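Local coordinates for protein beta-N-acetylglucosaminidase (Thermotoga maritima, PDB 3WO8) that probably catalyses the hydrolysis of terminal non-reducing N-acetyl-D-hexosamine residues in N-acetyl-beta-D-hexosaminides, at residues 157-162 and 210-215; 347-352 and 453-458; 416-421 and 443-448. All blocks are in the same frame, centred on the assembly; numbering follows the deposited sequence.

Interaction 1 of 3, residues 157-162 and 210-215; sequences ACEGYL and EREKKV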
loop_
_atom_site.group_PDB
_atom_site.type_symbol
_atom_site.label_atom_id
_atom_site.label_comp_id
_atom_site.label_asym_id
_atom_site.label_seq_id
_atom_site.Cartn_x
_atom_site.Cartn_y
_atom_site.Cartn_z
ATOM N N ALA B 157 12.609 6.256 16.751
ATOM C CA ALA B 157 11.969 5.257 15.924
ATOM C C ALA B 157 11.140 4.310 16.745
ATOM O O ALA B 157 9.999 3.963 16.393
ATOM C CB ALA B 157 13.019 4.473 15.174
ATOM N N CYS B 158 11.719 3.869 17.854
ATOM C CA CYS B 158 10.985 2.954 18.697
ATOM C C CYS B 158 9.733 3.662 19.230
ATOM O O CYS B 158 8.634 3.086 19.219
ATOM C CB CYS B 158 11.877 2.420 19.804
ATOM S SG CYS B 158 13.157 1.253 19.259
ATOM N N GLU B 159 9.894 4.916 19.649
ATOM C CA GLU B 159 8.763 5.727 20.121
ATOM C C GLU B 159 7.682 5.807 19.054
ATOM O O GLU B 159 6.501 5.548 19.336
ATOM C CB GLU B 159 9.212 7.153 20.472
ATOM C CG GLU B 159 10.034 7.273 21.760
ATOM C CD GLU B 159 10.864 8.558 21.854
ATOM O OE1 GLU B 159 10.612 9.512 21.074
ATOM O OE2 GLU B 159 11.783 8.602 22.709
ATOM N N GLY B 160 8.107 6.155 17.829
ATOM C CA GLY B 160 7.200 6.227 16.671
ATOM C C GLY B 160 6.377 4.959 16.483
ATOM O O GLY B 160 5.138 4.989 16.444
ATOM N N TYR B 161 7.061 3.825 16.416
ATOM C CA TYR B 161 6.379 2.574 16.173
ATOM C C TYR B 161 5.415 2.254 17.311
ATOM O O TYR B 161 4.352 1.679 17.101
ATOM C CB TYR B 161 7.382 1.427 16.026
ATOM C CG TYR B 161 8.153 1.350 14.717
ATOM C CD1 TYR B 161 7.518 1.023 13.521
ATOM C CD2 TYR B 161 9.537 1.565 14.679
ATOM C CE1 TYR B 161 8.237 0.946 12.321
ATOM C CE2 TYR B 161 10.260 1.501 13.476
ATOM C CZ TYR B 161 9.604 1.188 12.299
ATOM O OH TYR B 161 10.304 1.081 11.115
ATOM N N LEU B 162 5.787 2.566 18.535
ATOM C CA LEU B 162 4.868 2.250 19.642
ATOM C C LEU B 162 3.666 3.175 19.609
ATOM O O LEU B 162 2.546 2.736 19.875
ATOM C CB LEU B 162 5.539 2.361 21.002
ATOM C CG LEU B 162 6.639 1.338 21.225
ATOM C CD1 LEU B 162 7.858 1.986 21.883
ATOM C CD2 LEU B 162 6.089 0.167 22.045
ATOM N N GLU B 210 16.822 1.710 28.109
ATOM C CA GLU B 210 16.487 2.314 29.399
ATOM C C GLU B 210 15.455 3.455 29.303
ATOM O O GLU B 210 14.987 3.963 30.320
ATOM C CB GLU B 210 17.766 2.737 30.136
ATOM C CG GLU B 210 18.517 3.935 29.556
ATOM C CD GLU B 210 20.037 3.813 29.712
ATOM O OE1 GLU B 210 20.543 2.762 30.204
ATOM O OE2 GLU B 210 20.734 4.779 29.313
ATOM N N ARG B 211 15.086 3.822 28.080
ATOM C CA ARG B 211 13.983 4.735 27.852
ATOM C C ARG B 211 12.657 4.011 27.540
ATOM O O ARG B 211 11.589 4.535 27.859
ATOM C CB ARG B 211 14.339 5.718 26.734
ATOM C CG ARG B 211 15.385 6.748 27.148
ATOM C CD ARG B 211 15.894 7.598 25.981
ATOM N NE ARG B 211 14.833 8.357 25.302
ATOM C CZ ARG B 211 15.032 9.254 24.326
ATOM N NH1 ARG B 211 13.990 9.882 23.776
ATOM N NH2 ARG B 211 16.262 9.530 23.888
ATOM N N GLU B 212 12.708 2.824 26.935
ATOM C CA GLU B 212 11.490 2.190 26.406
ATOM C C GLU B 212 11.456 0.733 26.805
ATOM O O GLU B 212 11.980 -0.137 26.119
ATOM C CB GLU B 212 11.437 2.259 24.873
ATOM C CG GLU B 212 12.154 3.424 24.213
ATOM C CD GLU B 212 11.278 4.634 24.083
ATOM O OE1 GLU B 212 11.847 5.701 23.753
ATOM O OE2 GLU B 212 10.043 4.511 24.310
ATOM N N LYS B 213 10.841 0.448 27.928
ATOM C CA LYS B 213 10.732 -0.943 28.374
ATOM C C LYS B 213 9.904 -1.810 27.404
ATOM O O LYS B 213 10.111 -3.036 27.369
ATOM C CB LYS B 213 10.164 -1.016 29.809
ATOM C CG LYS B 213 11.192 -0.712 30.903
ATOM C CD LYS B 213 10.545 -0.480 32.278
ATOM C CE LYS B 213 11.557 -0.544 33.422
ATOM N NZ LYS B 213 12.886 0.028 33.051
ATOM N N LYS B 214 9.009 -1.180 26.616
ATOM C CA LYS B 214 8.028 -1.916 25.776
ATOM C C LYS B 214 8.585 -2.459 24.437
ATOM O O LYS B 214 7.925 -3.211 23.726
ATOM C CB LYS B 214 6.765 -1.079 25.569
ATOM C CG LYS B 214 5.922 -0.992 26.832
ATOM C CD LYS B 214 4.585 -0.286 26.653
ATOM C CE LYS B 214 3.511 -1.234 26.146
ATOM N NZ LYS B 214 2.128 -0.680 26.273
ATOM N N VAL B 215 9.822 -2.104 24.143
ATOM C CA VAL B 215 10.637 -2.712 23.089
ATOM C C VAL B 215 10.986 -4.230 23.201
ATOM O O VAL B 215 11.025 -4.809 24.297
ATOM C CB VAL B 215 11.957 -1.916 23.059
ATOM C CG1 VAL B 215 13.038 -2.616 22.274
ATOM C CG2 VAL B 215 11.706 -0.506 22.526
#
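Glu-159 faces both Arg-211 and Glu-212, and a single oxygen, OE2, meets the two of them. Its salt bridge with Arg-211 joins OE2 to NH1 over 2.8 Å. The hydrogen bond inside that pair is weak, because the N-H...O angle is only 116°, and the carboxylate and guanidinium planes are turned 48° from each other. Extended beyond CG, Glu-159 carries its carboxylate out to Arg-211 NH1. Arg-156 forms a second salt bridge with OE1, giving each carboxylate oxygen a cationic partner.

The contact with Glu-212 is of the opposite kind. Glu-159 OE2 and Glu-212 OE1 lie 3.1 Å apart with no hydrogen bond between them, and the two side chains are roughly perpendicular. Glu-212 folds back at its second torsion, with CD set at -88°, and its OE1 also comes to 3.1 Å from Glu-159 CG.

The remaining contacts are van der Waals. Leu-162 sets CD2 against the CB of Lys-214 at 3.8 Å, while its other methyl, CD1, stands 4.1 Å from Glu-212 OE2. Further in, Cys-158 SG touches Val-215 CG2 at 4.0 Å. Both of these buried residues also rest on Pro-168 of strand 167-173 and on Val-208 of helix 203-211.

The contact therefore joins helix 147-164 to the end of helix 203-211, both on the outside of the TIM barrel, through the type I turn from Glu-212 to Val-215 that leads into strand 216-219. Charge rather than a well-directed bond appears to hold the outer part together: Arg-211 and Arg-156 probably offset the repulsion between the two carboxylates, which might otherwise favour protonation of one of them.

Interaction 2 of 3, residues 347-352 and 453-458; sequences LGFEKI and KIVVTR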
loop_
_atom_site.group_PDB
_atom_site.type_symbol
_atom_site.label_atom_id
_atom_site.label_comp_id
_atom_site.label_asym_id
_atom_site.label_seq_id
_atom_site.Cartn_x
_atom_site.Cartn_y
_atom_site.Cartn_z
ATOM N N LEU B 347 -25.400 -21.859 -5.008
ATOM C CA LEU B 347 -26.735 -22.146 -5.530
ATOM C C LEU B 347 -26.754 -23.438 -6.372
ATOM O O LEU B 347 -26.265 -23.468 -7.521
ATOM C CB LEU B 347 -27.210 -21.005 -6.466
ATOM C CG LEU B 347 -28.004 -19.801 -5.953
ATOM C CD1 LEU B 347 -27.546 -19.392 -4.556
ATOM C CD2 LEU B 347 -27.926 -18.659 -6.973
ATOM N N GLY B 348 -27.379 -24.481 -5.834
ATOM C CA GLY B 348 -27.607 -25.717 -6.594
ATOM C C GLY B 348 -26.701 -26.859 -6.173
ATOM O O GLY B 348 -26.741 -27.915 -6.771
ATOM N N PHE B 349 -25.895 -26.654 -5.141
ATOM C CA PHE B 349 -25.025 -27.692 -4.624
ATOM C C PHE B 349 -24.508 -27.167 -3.313
ATOM O O PHE B 349 -24.655 -25.990 -3.030
ATOM C CB PHE B 349 -23.831 -27.925 -5.563
ATOM C CG PHE B 349 -22.957 -26.709 -5.725
ATOM C CD1 PHE B 349 -23.296 -25.711 -6.652
ATOM C CD2 PHE B 349 -21.844 -26.521 -4.895
ATOM C CE1 PHE B 349 -22.516 -24.576 -6.770
ATOM C CE2 PHE B 349 -21.065 -25.388 -5.008
ATOM C CZ PHE B 349 -21.397 -24.417 -5.947
ATOM N N GLU B 350 -23.880 -28.017 -2.527
ATOM C CA GLU B 350 -23.304 -27.583 -1.253
ATOM C C GLU B 350 -21.793 -27.781 -1.244
ATOM O O GLU B 350 -21.075 -27.039 -0.580
ATOM C CB GLU B 350 -23.955 -28.338 -0.087
ATOM C CG GLU B 350 -25.376 -27.868 0.258
ATOM C CD GLU B 350 -26.257 -28.982 0.822
ATOM O OE1 GLU B 350 -27.490 -28.950 0.606
ATOM O OE2 GLU B 350 -25.723 -29.897 1.489
ATOM N N LYS B 351 -21.325 -28.791 -1.976
ATOM C CA LYS B 351 -19.900 -29.113 -2.088
ATOM C C LYS B 351 -19.662 -29.855 -3.397
ATOM O O LYS B 351 -20.616 -30.353 -4.007
ATOM C CB LYS B 351 -19.413 -29.917 -0.868
ATOM C CG LYS B 351 -18.784 -29.036 0.222
ATOM C CD LYS B 351 -19.248 -29.352 1.642
ATOM C CE LYS B 351 -18.694 -28.336 2.639
ATOM N NZ LYS B 351 -18.650 -28.859 4.035
ATOM N N ILE B 352 -18.408 -29.848 -3.859
ATOM C CA ILE B 352 -18.011 -30.537 -5.109
ATOM C C ILE B 352 -16.766 -31.362 -4.834
ATOM O O ILE B 352 -15.892 -30.943 -4.064
ATOM C CB ILE B 352 -17.745 -29.570 -6.291
ATOM C CG1 ILE B 352 -18.991 -28.739 -6.617
ATOM C CG2 ILE B 352 -17.373 -30.347 -7.549
ATOM C CD1 ILE B 352 -18.688 -27.386 -7.208
ATOM N N LYS B 453 -25.412 -25.228 -11.154
ATOM C CA LYS B 453 -24.502 -24.943 -10.042
ATOM C C LYS B 453 -23.928 -23.524 -10.218
ATOM O O LYS B 453 -23.369 -23.198 -11.275
ATOM C CB LYS B 453 -23.381 -25.986 -9.988
ATOM C CG LYS B 453 -23.844 -27.430 -9.831
ATOM C CD LYS B 453 -22.701 -28.317 -9.311
ATOM C CE LYS B 453 -23.035 -29.806 -9.310
ATOM N NZ LYS B 453 -23.683 -30.184 -10.598
ATOM N N ILE B 454 -24.116 -22.673 -9.207
ATOM C CA ILE B 454 -23.767 -21.270 -9.304
ATOM C C ILE B 454 -23.078 -20.763 -8.061
ATOM O O ILE B 454 -23.523 -21.027 -6.943
ATOM C CB ILE B 454 -24.994 -20.412 -9.499
ATOM C CG1 ILE B 454 -25.787 -20.892 -10.710
ATOM C CG2 ILE B 454 -24.576 -18.952 -9.670
ATOM C CD1 ILE B 454 -27.155 -20.244 -10.813
ATOM N N VAL B 455 -21.972 -20.044 -8.263
ATOM C CA VAL B 455 -21.346 -19.288 -7.183
ATOM C C VAL B 455 -21.534 -17.812 -7.523
ATOM O O VAL B 455 -21.110 -17.327 -8.603
ATOM C CB VAL B 455 -19.876 -19.634 -6.984
ATOM C CG1 VAL B 455 -19.311 -18.838 -5.824
ATOM C CG2 VAL B 455 -19.722 -21.094 -6.676
ATOM N N VAL B 456 -22.241 -17.146 -6.608
ATOM C CA VAL B 456 -22.532 -15.714 -6.676
ATOM C C VAL B 456 -21.604 -15.029 -5.707
ATOM O O VAL B 456 -21.841 -15.037 -4.510
ATOM C CB VAL B 456 -24.008 -15.399 -6.313
ATOM C CG1 VAL B 456 -24.244 -13.911 -6.386
ATOM C CG2 VAL B 456 -24.984 -16.111 -7.275
ATOM N N THR B 457 -20.502 -14.508 -6.225
ATOM C CA THR B 457 -19.622 -13.622 -5.441
ATOM C C THR B 457 -20.241 -12.268 -5.648
ATOM O O THR B 457 -21.110 -12.077 -6.550
ATOM C CB THR B 457 -18.190 -13.588 -6.006
ATOM O OG1 THR B 457 -18.232 -13.297 -7.409
ATOM C CG2 THR B 457 -17.502 -14.922 -5.795
ATOM N N ARG B 458 -19.823 -11.268 -4.922
ATOM C CA ARG B 458 -20.275 -9.957 -5.459
ATOM C C ARG B 458 -19.097 -9.065 -5.783
ATOM O O ARG B 458 -19.088 -7.899 -5.459
ATOM C CB ARG B 458 -21.299 -9.325 -4.525
ATOM C CG ARG B 458 -22.695 -9.875 -4.737
ATOM C CD ARG B 458 -23.518 -9.804 -3.457
ATOM N NE ARG B 458 -24.894 -10.172 -3.769
ATOM C CZ ARG B 458 -25.488 -11.321 -3.453
ATOM N NH1 ARG B 458 -24.871 -12.261 -2.744
ATOM N NH2 ARG B 458 -26.730 -11.518 -3.857
#
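The Phe-349 ring turns its edge to the strand 453-456, with Ile-454 N and Val-455 CG2 lying near its plane, while Ile-352 CD1 rests 3.8 Å above one face, offset toward the rim. Ring atom CE1 is 3.5 Å from Ile-454 N, and CZ is 3.8 Å from Val-455 CG2. CD1 approaches Lys-453 CB obliquely at 3.3 Å. A first torsion of 62° sets CG between the backbone N and the carbonyl carbon, from where the ring lies against the Lys-453 chain. An alanine here would probably leave a gap beside Val-455 CG2 and deprive Ile-352 CD1 of its ring face.

Leu-347 and Ile-454 form an antiparallel hydrogen-bonded pair, with Leu-347 N to Ile-454 O and Ile-454 N to Leu-347 O both at 2.8 Å. On the same face as their CB atoms, Leu-347 CD2 reaches Val-456 CG2 at 3.9 Å. Gly-348 then turns the chain at a positive phi of 106°, where a CB would press on Lys-453 CA. The short strand 345-347 thus lies as an antiparallel edge strand on the otherwise parallel six-stranded sheet of the C-terminal domain.

Interaction 3 of 3, residues 416-421 and 443-448; sequences ADIPNE and PFDVRY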
loop_
_atom_site.group_PDB
_atom_site.type_symbol
_atom_site.label_atom_id
_atom_site.label_comp_id
_atom_site.label_asym_id
_atom_site.label_seq_id
_atom_site.Cartn_x
_atom_site.Cartn_y
_atom_site.Cartn_z
ATOM N N ALA B 416 -18.572 -12.520 -16.311
ATOM C CA ALA B 416 -18.598 -11.103 -16.024
ATOM C C ALA B 416 -20.006 -10.610 -16.274
ATOM O O ALA B 416 -20.652 -10.028 -15.406
ATOM C CB ALA B 416 -17.607 -10.370 -16.931
ATOM N N ASP B 417 -20.474 -10.842 -17.484
ATOM C CA ASP B 417 -21.819 -10.515 -17.850
ATOM C C ASP B 417 -22.232 -11.299 -19.088
ATOM O O ASP B 417 -21.451 -12.064 -19.658
ATOM C CB ASP B 417 -21.967 -8.997 -18.051
ATOM C CG ASP B 417 -21.254 -8.479 -19.281
ATOM O OD1 ASP B 417 -20.020 -8.577 -19.330
ATOM O OD2 ASP B 417 -21.932 -7.937 -20.174
ATOM N N ILE B 418 -23.473 -11.111 -19.500
ATOM C CA ILE B 418 -24.030 -11.860 -20.613
ATOM C C ILE B 418 -24.714 -10.849 -21.553
ATOM O O ILE B 418 -25.896 -10.587 -21.445
ATOM C CB ILE B 418 -24.961 -12.978 -20.094
ATOM C CG1 ILE B 418 -25.894 -12.489 -18.980
ATOM C CG2 ILE B 418 -24.149 -14.070 -19.417
ATOM C CD1 ILE B 418 -26.904 -11.404 -19.327
ATOM N N PRO B 419 -23.956 -10.242 -22.469
ATOM C CA PRO B 419 -24.553 -9.158 -23.258
ATOM C C PRO B 419 -25.522 -9.608 -24.359
ATOM O O PRO B 419 -26.460 -8.888 -24.665
ATOM C CB PRO B 419 -23.339 -8.457 -23.874
ATOM C CG PRO B 419 -22.271 -9.495 -23.916
ATOM C CD PRO B 419 -22.573 -10.540 -22.873
ATOM N N ASN B 420 -25.285 -10.767 -24.966
ATOM C CA ASN B 420 -26.154 -11.251 -26.048
ATOM C C ASN B 420 -26.678 -12.649 -25.809
ATOM O O ASN B 420 -26.352 -13.290 -24.810
ATOM C CB ASN B 420 -25.514 -11.182 -27.454
ATOM C CG ASN B 420 -24.096 -10.645 -27.456
ATOM O OD1 ASN B 420 -23.836 -9.536 -26.977
ATOM N ND2 ASN B 420 -23.182 -11.394 -28.060
ATOM N N GLU B 421 -27.523 -13.082 -26.742
ATOM C CA GLU B 421 -28.181 -14.378 -26.695
ATOM C C GLU B 421 -27.246 -15.452 -27.236
ATOM O O GLU B 421 -27.193 -16.556 -26.697
ATOM C CB GLU B 421 -29.494 -14.337 -27.495
ATOM C CG GLU B 421 -30.240 -15.676 -27.665
ATOM C CD GLU B 421 -30.811 -16.243 -26.365
ATOM O OE1 GLU B 421 -31.670 -15.587 -25.752
ATOM O OE2 GLU B 421 -30.422 -17.359 -25.954
ATOM N N PRO B 443 -25.694 -9.977 -9.705
ATOM C CA PRO B 443 -26.373 -11.210 -9.292
ATOM C C PRO B 443 -27.735 -11.478 -9.977
ATOM O O PRO B 443 -28.302 -12.561 -9.832
ATOM C CB PRO B 443 -26.522 -11.042 -7.753
ATOM C CG PRO B 443 -25.915 -9.710 -7.421
ATOM C CD PRO B 443 -25.806 -8.928 -8.686
ATOM N N PHE B 444 -28.245 -10.492 -10.697
ATOM C CA PHE B 444 -29.414 -10.696 -11.519
ATOM C C PHE B 444 -29.139 -11.837 -12.481
ATOM O O PHE B 444 -30.017 -12.657 -12.725
ATOM C CB PHE B 444 -29.758 -9.419 -12.294
ATOM C CG PHE B 444 -30.573 -9.644 -13.554
ATOM C CD1 PHE B 444 -31.965 -9.742 -13.494
ATOM C CD2 PHE B 444 -29.949 -9.705 -14.819
ATOM C CE1 PHE B 444 -32.711 -9.904 -14.653
ATOM C CE2 PHE B 444 -30.697 -9.882 -15.981
ATOM C CZ PHE B 444 -32.074 -9.980 -15.896
ATOM N N ASP B 445 -27.915 -11.876 -13.015
ATOM C CA ASP B 445 -27.515 -12.868 -14.011
ATOM C C ASP B 445 -27.919 -14.310 -13.610
ATOM O O ASP B 445 -28.340 -15.104 -14.454
ATOM C CB ASP B 445 -26.008 -12.775 -14.258
ATOM C CG ASP B 445 -25.603 -11.547 -15.095
ATOM O OD1 ASP B 445 -26.445 -11.018 -15.856
ATOM O OD2 ASP B 445 -24.420 -11.129 -15.009
ATOM N N VAL B 446 -27.842 -14.623 -12.320
ATOM C CA VAL B 446 -28.292 -15.913 -11.807
ATOM C C VAL B 446 -29.521 -16.469 -12.507
ATOM O O VAL B 446 -29.621 -17.660 -12.717
ATOM C CB VAL B 446 -28.643 -15.816 -10.322
ATOM C CG1 VAL B 446 -29.534 -16.962 -9.883
ATOM C CG2 VAL B 446 -27.388 -15.844 -9.493
ATOM N N ARG B 447 -30.486 -15.625 -12.827
ATOM C CA ARG B 447 -31.754 -16.123 -13.372
ATOM C C ARG B 447 -31.531 -17.078 -14.554
ATOM O O ARG B 447 -32.159 -18.144 -14.627
ATOM C CB ARG B 447 -32.678 -14.965 -13.767
ATOM C CG ARG B 447 -32.313 -14.283 -15.075
ATOM C CD ARG B 447 -32.513 -12.793 -14.995
ATOM N NE ARG B 447 -33.923 -12.394 -14.981
ATOM C CZ ARG B 447 -34.622 -12.006 -16.048
ATOM N NH1 ARG B 447 -34.065 -11.964 -17.260
ATOM N NH2 ARG B 447 -35.892 -11.645 -15.898
ATOM N N TYR B 448 -30.597 -16.711 -15.431
ATOM C CA TYR B 448 -30.298 -17.467 -16.638
ATOM C C TYR B 448 -29.884 -18.917 -16.352
ATOM O O TYR B 448 -30.223 -19.840 -17.092
ATOM C CB TYR B 448 -29.152 -16.807 -17.356
ATOM C CG TYR B 448 -29.441 -15.433 -17.882
ATOM C CD1 TYR B 448 -30.279 -15.253 -18.975
ATOM C CD2 TYR B 448 -28.833 -14.318 -17.333
ATOM C CE1 TYR B 448 -30.514 -13.989 -19.504
ATOM C CE2 TYR B 448 -29.066 -13.052 -17.845
ATOM C CZ TYR B 448 -29.905 -12.880 -18.939
ATOM O OH TYR B 448 -30.132 -11.613 -19.465
#
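The backbones of 416-421 and 443-448 stay apart, with Asp-417 CA and Asp-445 CA 7.3 Å from each other at their nearest and no hydrogen bond crossing between an irregular loop and a short 3-10 segment. Side chains bridge the distance, chiefly Ile-418, which works against Asp-445 and Tyr-448.

Ile-418 and Asp-445 run antiparallel alongside one another. The first torsion of Ile-418, 44°, sets CG1 between the backbone N and the carbonyl carbon, which brings CG1 to 3.5 Å from Asp-445 OD1. Toward Tyr-448 the isoleucine reaches tip to tip, CD1 lying near ring atom CE2; the modelled separation is too short for two carbons, and the exact fit is doubtful.

Both loops leave the carboxyl ends of adjacent parallel strands, 411-415 and 435-439, which are linked through helix 421-429 in a beta-alpha-beta unit of the C-terminal domain. Asn-420 takes the N-cap position of that helix, although its side chain makes no capping bond.

Asp-445 OD1 also lies in the plane of the Tyr-448 ring, at its edge. The other carboxylate oxygen, OD2, approaches the backbone of the first loop, 3.9 Å from Asp-417 CA. The Asp-417 carboxylate is directed elsewhere, leaving its OD2 6.6 Å from Asp-445 OD2, a separation likely to ease repulsion between like charges. Where 443-448 begins, Pro-443 packs on Leu-93 of the second subunit.

In the fold
Interaction 1 comes first along the chain and belongs to the TIM barrel, whose outer helices 147-164 and 203-211 it joins. Interactions 2 and 3 lie on the other side of the chain's centre, in the C-terminal domain, with centres about 50 and 56 Å from that of interaction 1. They share the mixed sheet there, and interaction 3 is nested within the loop that interaction 2 closes. Their centres are 15 Å apart, and Val-446 packs against Leu-347 and Val-456. Arg-458 and Pro-443 also touch the second subunit, at Lys-97 and Leu-93, placing this part of the C-terminal domain at the dimer interface.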